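PDB 5FJQ: carbohydrate binding protein, putative, cpb33A from Cellvibrio japonicus, which probably oxidises chitin at a copper site, as a lytic polysaccharide monooxygenase important for efficient use of this polymer by the bacterium. Local coordinates for residues D74-D79 / S117-W122; I154-W159 / G170-I175. All blocks are in the same frame, centred on the assembly; numbering follows the deposited sequence.

Overall arrangement
From the N terminus the chain first lays down the edge strand 2-6 and the helices 10-17 and 25-33, then passes strand 45-47 and the short helix 53-56 before the loop that holds residues 74-79. Contact 1 brings that loop against residues 117-122, in the loop between strands 102-109 and 126-130, and closes a span that includes strand 88-96. Only after it has closed does contact 2 open, pairing strand 152-161 with strand 169-178 in a short-range hairpin; the two contacts therefore follow in series, neither nested nor crossed. They meet in space where L120 packs on I154 and C174, and W122 on Y156 and I158, joining the surface loops to one face of the larger sheet.

Contact 1: residues D74-D79 / S117-W122; sequences DLARND and SQPLRW
Segments 74-79 and 117-122 are both irregular and come nearest at A76 and P119, whose CA atoms are 4.9 Å apart, with no direct hydrogen bond between the two. The methyl of A76 points at the opposing backbone, CB lying 3.4 Å from the carbonyl carbon of Q118 and 4.0 Å from CD of P119; a side chain this small lets the main chains approach closely. The carbonyl of D74 points end-on at the CB-CG edge of the P119 ring, D74 O lying 3.3 Å from P119 CB. Proline has no N-H to offer, and the polar link falls to the next residue: a water donates to D74 O at 2.8 Å and accepts from L120 N at 2.9 Å. This is a loop-to-loop contact at the surface of the lytic polysaccharide monooxygenase domain, away from the copper. The carboxylate of D74 turns elsewhere, to a salt bridge with R61. Beyond A76, R77 grips D79 side-on, NE to OD1 and NH2 to OD2; NH2 finds OD2 within the guanidinium plane, whereas OD1 lies 20° out of it. With CG anti to its backbone N (chi1 -179°), L120 carries its branched apolar side chain inward, onto L62 and I154.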
loop_
_atom_site.group_PDB
_atom_site.type_symbol
_atom_site.label_atom_id
_atom_site.label_comp_id
_atom_site.label_asym_id
_atom_site.label_seq_id
_atom_site.Cartn_x
_atom_site.Cartn_y
_atom_site.Cartn_z
ATOM N N ASP A 74 8.080 -6.830 0.842
ATOM C CA ASP A 74 8.918 -6.219 -0.164
ATOM C C ASP A 74 9.305 -7.156 -1.284
ATOM O O ASP A 74 10.067 -6.750 -2.213
ATOM C CB ASP A 74 10.139 -5.640 0.494
ATOM C CG ASP A 74 9.828 -4.373 1.320
ATOM O OD1 ASP A 74 8.978 -3.566 0.896
ATOM O OD2 ASP A 74 10.421 -4.146 2.384
ATOM N N LEU A 75 8.860 -8.407 -1.183
ATOM C CA LEU A 75 9.297 -9.476 -2.145
ATOM C C LEU A 75 8.619 -9.263 -3.514
ATOM O O LEU A 75 7.436 -9.013 -3.523
ATOM C CB LEU A 75 8.915 -10.849 -1.581
ATOM C CG LEU A 75 9.701 -11.221 -0.307
ATOM C CD1 LEU A 75 9.320 -12.583 0.235
ATOM C CD2 LEU A 75 11.188 -11.109 -0.477
ATOM N N ALA A 76 9.365 -9.348 -4.629
ATOM C CA ALA A 76 8.811 -9.374 -6.005
ATOM C C ALA A 76 8.179 -10.747 -6.326
ATOM O O ALA A 76 8.855 -11.752 -6.385
ATOM C CB ALA A 76 9.935 -9.061 -6.997
ATOM N N ARG A 77 6.874 -10.808 -6.500
ATOM C CA ARG A 77 6.197 -12.069 -6.777
ATOM C C ARG A 77 5.068 -11.749 -7.692
ATOM O O ARG A 77 4.512 -10.682 -7.580
ATOM C CB ARG A 77 5.695 -12.670 -5.487
ATOM C CG ARG A 77 6.886 -13.061 -4.600
ATOM C CD ARG A 77 6.442 -13.777 -3.362
ATOM N NE ARG A 77 5.789 -15.043 -3.707
ATOM C CZ ARG A 77 6.371 -16.250 -3.674
ATOM N NH1 ARG A 77 7.614 -16.405 -3.279
ATOM N NH2 ARG A 77 5.667 -17.342 -3.980
ATOM N N ASN A 78 4.774 -12.654 -8.624
ATOM C CA ASN A 78 3.642 -12.502 -9.559
ATOM C C ASN A 78 2.493 -13.306 -9.009
ATOM O O ASN A 78 1.499 -13.559 -9.726
ATOM C CB ASN A 78 4.007 -13.043 -10.949
ATOM C CG ASN A 78 4.577 -14.476 -10.906
ATOM O OD1 ASN A 78 4.693 -15.114 -9.844
ATOM N ND2 ASN A 78 4.961 -14.986 -12.079
ATOM N N ASP A 79 2.603 -13.722 -7.755
ATOM C CA ASP A 79 1.514 -14.559 -7.174
ATOM C C ASP A 79 0.913 -13.987 -5.887
ATOM O O ASP A 79 0.174 -14.694 -5.126
ATOM C CB ASP A 79 1.985 -15.980 -6.964
ATOM C CG ASP A 79 2.982 -16.085 -5.831
ATOM O OD1 ASP A 79 3.518 -15.029 -5.417
ATOM O OD2 ASP A 79 3.226 -17.212 -5.362
ATOM N N SER A 117 9.592 -8.709 -11.115
ATOM C CA SER A 117 10.847 -9.407 -11.025
ATOM C C SER A 117 11.807 -8.755 -10.032
ATOM O O SER A 117 12.677 -9.423 -9.507
ATOM C CB SER A 117 11.482 -9.525 -12.412
ATOM O OG SER A 117 11.629 -8.244 -12.979
ATOM N N GLN A 118 11.620 -7.459 -9.773
ATOM C CA GLN A 118 12.400 -6.718 -8.783
ATOM C C GLN A 118 11.452 -6.139 -7.740
ATOM O O GLN A 118 10.317 -5.787 -8.075
ATOM C CB GLN A 118 13.103 -5.510 -9.439
ATOM C CG GLN A 118 13.845 -5.792 -10.719
ATOM C CD GLN A 118 14.752 -6.994 -10.583
ATOM O OE1 GLN A 118 15.412 -7.175 -9.555
ATOM N NE2 GLN A 118 14.780 -7.837 -11.614
ATOM N N PRO A 119 11.926 -5.960 -6.502
ATOM C CA PRO A 119 11.169 -5.099 -5.579
ATOM C C PRO A 119 10.830 -3.708 -6.120
ATOM O O PRO A 119 11.471 -3.145 -7.038
ATOM C CB PRO A 119 12.015 -5.091 -4.303
ATOM C CG PRO A 119 12.631 -6.460 -4.347
ATOM C CD PRO A 119 12.972 -6.716 -5.789
ATOM N N LEU A 120 9.757 -3.209 -5.559
ATOM C CA LEU A 120 9.046 -2.032 -6.059
ATOM C C LEU A 120 9.953 -0.814 -5.808
ATOM O O LEU A 120 10.532 -0.703 -4.729
ATOM C CB LEU A 120 7.724 -1.902 -5.260
ATOM C CG LEU A 120 6.825 -0.718 -5.685
ATOM C CD1 LEU A 120 6.456 -0.935 -7.135
ATOM C CD2 LEU A 120 5.606 -0.640 -4.798
ATOM N N ARG A 121 10.128 0.032 -6.819
ATOM C CA ARG A 121 10.922 1.233 -6.730
ATOM C C ARG A 121 10.030 2.452 -6.932
ATOM O O ARG A 121 8.991 2.376 -7.559
ATOM C CB ARG A 121 12.036 1.250 -7.808
ATOM C CG ARG A 121 13.022 0.087 -7.736
ATOM C CD ARG A 121 13.701 -0.099 -9.078
ATOM N NE ARG A 121 12.908 -1.049 -9.884
ATOM C CZ ARG A 121 12.936 -1.137 -11.214
ATOM N NH1 ARG A 121 13.729 -0.326 -11.917
ATOM N NH2 ARG A 121 12.172 -2.032 -11.847
ATOM N N TRP A 122 10.461 3.584 -6.387
ATOM C CA TRP A 122 9.782 4.824 -6.653
ATOM C C TRP A 122 9.595 5.106 -8.157
ATOM O O TRP A 122 8.570 5.623 -8.551
ATOM C CB TRP A 122 10.510 5.956 -5.989
ATOM C CG TRP A 122 10.356 5.915 -4.513
ATOM C CD1 TRP A 122 11.308 5.552 -3.597
ATOM C CD2 TRP A 122 9.167 6.203 -3.783
ATOM N NE1 TRP A 122 10.795 5.651 -2.339
ATOM C CE2 TRP A 122 9.472 6.031 -2.417
ATOM C CE3 TRP A 122 7.891 6.649 -4.145
ATOM C CZ2 TRP A 122 8.523 6.256 -1.388
ATOM C CZ3 TRP A 122 6.927 6.873 -3.115
ATOM C CH2 TRP A 122 7.256 6.668 -1.764
HETATM O O HOH W 1 8.591 -4.633 -3.369
#

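Contact 2: residues I154-W159 / G170-I175; sequences IIYSIW and GFYQCI
Y156, I158 and Y172 form the apolar centre on one face of this strand pair. CG2 of I158 touches CE2 of Y172 at 3.6 Å, the branched chain meeting the ring obliquely. CG of Y156 is anti to its backbone N (chi1 -159°), which carries the ring across toward the partner strand: its CD1 comes within 3.5 Å of C174 SG, an oblique sulfur-aromatic contact, while CZ rests on CB of Y172. That sulfur forms the disulfide with C63, so the loop carrying C63 is tied covalently to the sheet.

On the other face, W159 and F171 lie side by side and point the same way. CD2 of F171 sits over one face of the indole near its rim, 3.4 Å from W159 CE3, with the ring planes inclined at 37°. Farther along, CG2 of I155 meets CD1 of I175, two branched side chains well suited to a buried strand.

The backbones make an antiparallel hairpin in the core of the immunoglobulin-like beta-sandwich (E-set clan) of the lytic polysaccharide monooxygenase domain. I155-I175, S157-Q173 and W159-F171 are hydrogen-bonded pairs, and Y156-C174 and I158-Y172 are non-hydrogen-bonded ones. Six N-H to O bonds join the strands; the bond from W159 N to F171 O is 2.8 Å long and nearly straight at 173°.

Polar ends find partners beyond the hairpin: Y156 OH bonds L62 O, Y172 OH bonds H53, S157 OG bonds W94, and Q173 OE1 bonds S9. At the metal end, the nearest side-chain atom of F171 is about 3 Å from the copper ion held by H1 and H100, consistent with the aromatic residue beside the histidine-brace copper of bacterial (AA10) enzymes; F171 meets H1 edge-to-face, while W159 bonds T102 through NE1 and stacks on F105.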
loop_
_atom_site.group_PDB
_atom_site.type_symbol
_atom_site.label_atom_id
_atom_site.label_comp_id
_atom_site.label_asym_id
_atom_site.label_seq_id
_atom_site.Cartn_x
_atom_site.Cartn_y
_atom_site.Cartn_z
ATOM N N ILE A 154 0.747 -3.483 -9.202
ATOM C CA ILE A 154 0.808 -3.018 -7.855
ATOM C C ILE A 154 0.290 -1.606 -7.833
ATOM O O ILE A 154 0.700 -0.719 -8.651
ATOM C CB ILE A 154 2.234 -3.088 -7.255
ATOM C CG1 ILE A 154 2.783 -4.513 -7.343
ATOM C CG2 ILE A 154 2.259 -2.578 -5.806
ATOM C CD1 ILE A 154 4.231 -4.587 -6.830
ATOM N N ILE A 155 -0.590 -1.402 -6.861
ATOM C CA ILE A 155 -1.017 -0.063 -6.513
ATOM C C ILE A 155 -0.374 0.335 -5.182
ATOM O O ILE A 155 -0.341 -0.463 -4.224
ATOM C CB ILE A 155 -2.537 0.080 -6.452
ATOM C CG1 ILE A 155 -3.093 0.025 -7.899
ATOM C CG2 ILE A 155 -2.896 1.388 -5.718
ATOM C CD1 ILE A 155 -4.536 -0.304 -7.953
ATOM N N TYR A 156 0.143 1.563 -5.146
ATOM C CA TYR A 156 0.711 2.111 -3.944
ATOM C C TYR A 156 -0.154 3.281 -3.525
ATOM O O TYR A 156 -0.216 4.276 -4.240
ATOM C CB TYR A 156 2.125 2.590 -4.269
ATOM C CG TYR A 156 3.022 2.724 -3.077
ATOM C CD1 TYR A 156 3.096 1.720 -2.114
ATOM C CD2 TYR A 156 3.824 3.894 -2.898
ATOM C CE1 TYR A 156 3.946 1.869 -1.007
ATOM C CE2 TYR A 156 4.695 4.042 -1.800
ATOM C CZ TYR A 156 4.771 3.027 -0.868
ATOM O OH TYR A 156 5.633 3.226 0.210
ATOM N N SER A 157 -0.920 3.125 -2.435
ATOM C CA SER A 157 -1.519 4.286 -1.774
ATOM C C SER A 157 -0.703 4.858 -0.626
ATOM O O SER A 157 -0.097 4.120 0.200
ATOM C CB SER A 157 -2.937 3.909 -1.259
ATOM O OG SER A 157 -3.620 5.045 -0.754
ATOM N N ILE A 158 -0.698 6.194 -0.516
ATOM C CA ILE A 158 0.088 6.856 0.484
ATOM C C ILE A 158 -0.795 7.868 1.153
ATOM O O ILE A 158 -1.513 8.678 0.483
ATOM C CB ILE A 158 1.236 7.712 -0.124
ATOM C CG1 ILE A 158 2.234 6.863 -0.905
ATOM C CG2 ILE A 158 1.921 8.538 0.972
ATOM C CD1 ILE A 158 3.490 7.634 -1.329
ATOM N N TRP A 159 -0.779 7.818 2.473
ATOM C CA TRP A 159 -1.548 8.739 3.300
ATOM C C TRP A 159 -0.621 9.717 3.960
ATOM O O TRP A 159 0.198 9.307 4.833
ATOM C CB TRP A 159 -2.355 7.937 4.356
ATOM C CG TRP A 159 -3.142 8.807 5.276
ATOM C CD1 TRP A 159 -3.426 10.140 5.115
ATOM C CD2 TRP A 159 -3.787 8.403 6.507
ATOM N NE1 TRP A 159 -4.197 10.601 6.197
ATOM C CE2 TRP A 159 -4.393 9.564 7.068
ATOM C CE3 TRP A 159 -3.811 7.210 7.233
ATOM C CZ2 TRP A 159 -5.106 9.541 8.277
ATOM C CZ3 TRP A 159 -4.560 7.170 8.454
ATOM C CH2 TRP A 159 -5.163 8.345 8.968
ATOM N N GLY A 170 3.587 9.593 7.565
ATOM C CA GLY A 170 3.186 8.945 6.308
ATOM C C GLY A 170 2.729 7.523 6.618
ATOM O O GLY A 170 3.321 6.859 7.512
ATOM N N PHE A 171 1.666 7.076 5.938
ATOM C CA PHE A 171 1.257 5.662 5.913
ATOM C C PHE A 171 1.225 5.099 4.483
ATOM O O PHE A 171 0.742 5.771 3.520
ATOM C CB PHE A 171 -0.148 5.471 6.587
ATOM C CG PHE A 171 -0.208 6.017 7.954
ATOM C CD1 PHE A 171 0.215 5.220 9.060
ATOM C CD2 PHE A 171 -0.527 7.349 8.161
ATOM C CE1 PHE A 171 0.241 5.751 10.354
ATOM C CE2 PHE A 171 -0.474 7.897 9.457
ATOM C CZ PHE A 171 -0.108 7.098 10.557
ATOM N N TYR A 172 1.699 3.855 4.358
ATOM C CA TYR A 172 2.020 3.304 3.052
ATOM C C TYR A 172 1.422 1.933 2.807
ATOM O O TYR A 172 1.676 1.012 3.586
ATOM C CB TYR A 172 3.543 3.316 2.795
ATOM C CG TYR A 172 4.137 4.658 3.099
ATOM C CD1 TYR A 172 4.588 4.981 4.404
ATOM C CD2 TYR A 172 4.293 5.605 2.088
ATOM C CE1 TYR A 172 5.097 6.235 4.675
ATOM C CE2 TYR A 172 4.839 6.859 2.357
ATOM C CZ TYR A 172 5.243 7.152 3.662
ATOM O OH TYR A 172 5.745 8.374 3.948
ATOM N N GLN A 173 0.641 1.808 1.722
ATOM C CA GLN A 173 0.019 0.557 1.414
ATOM C C GLN A 173 0.113 0.114 -0.008
ATOM O O GLN A 173 -0.576 0.685 -0.884
ATOM C CB GLN A 173 -1.494 0.600 1.718
ATOM C CG GLN A 173 -1.875 0.928 3.134
ATOM C CD GLN A 173 -1.907 -0.317 3.947
ATOM O OE1 GLN A 173 -2.747 -1.145 3.731
ATOM N NE2 GLN A 173 -0.932 -0.488 4.867
ATOM N N CYS A 174 0.850 -0.979 -0.194
ATOM C CA CYS A 174 0.898 -1.749 -1.428
ATOM C C CYS A 174 -0.307 -2.650 -1.520
ATOM O O CYS A 174 -0.586 -3.369 -0.561
ATOM C CB CYS A 174 2.103 -2.632 -1.468
ATOM S SG CYS A 174 3.685 -1.736 -1.808
ATOM N N ILE A 175 -1.010 -2.571 -2.671
ATOM C CA ILE A 175 -2.237 -3.361 -2.971
ATOM C C ILE A 175 -1.939 -4.123 -4.279
ATOM O O ILE A 175 -1.411 -3.509 -5.213
ATOM C CB ILE A 175 -3.437 -2.431 -3.161
ATOM C CG1 ILE A 175 -3.566 -1.478 -1.926
ATOM C CG2 ILE A 175 -4.722 -3.242 -3.264
ATOM C CD1 ILE A 175 -4.174 -0.117 -2.254
#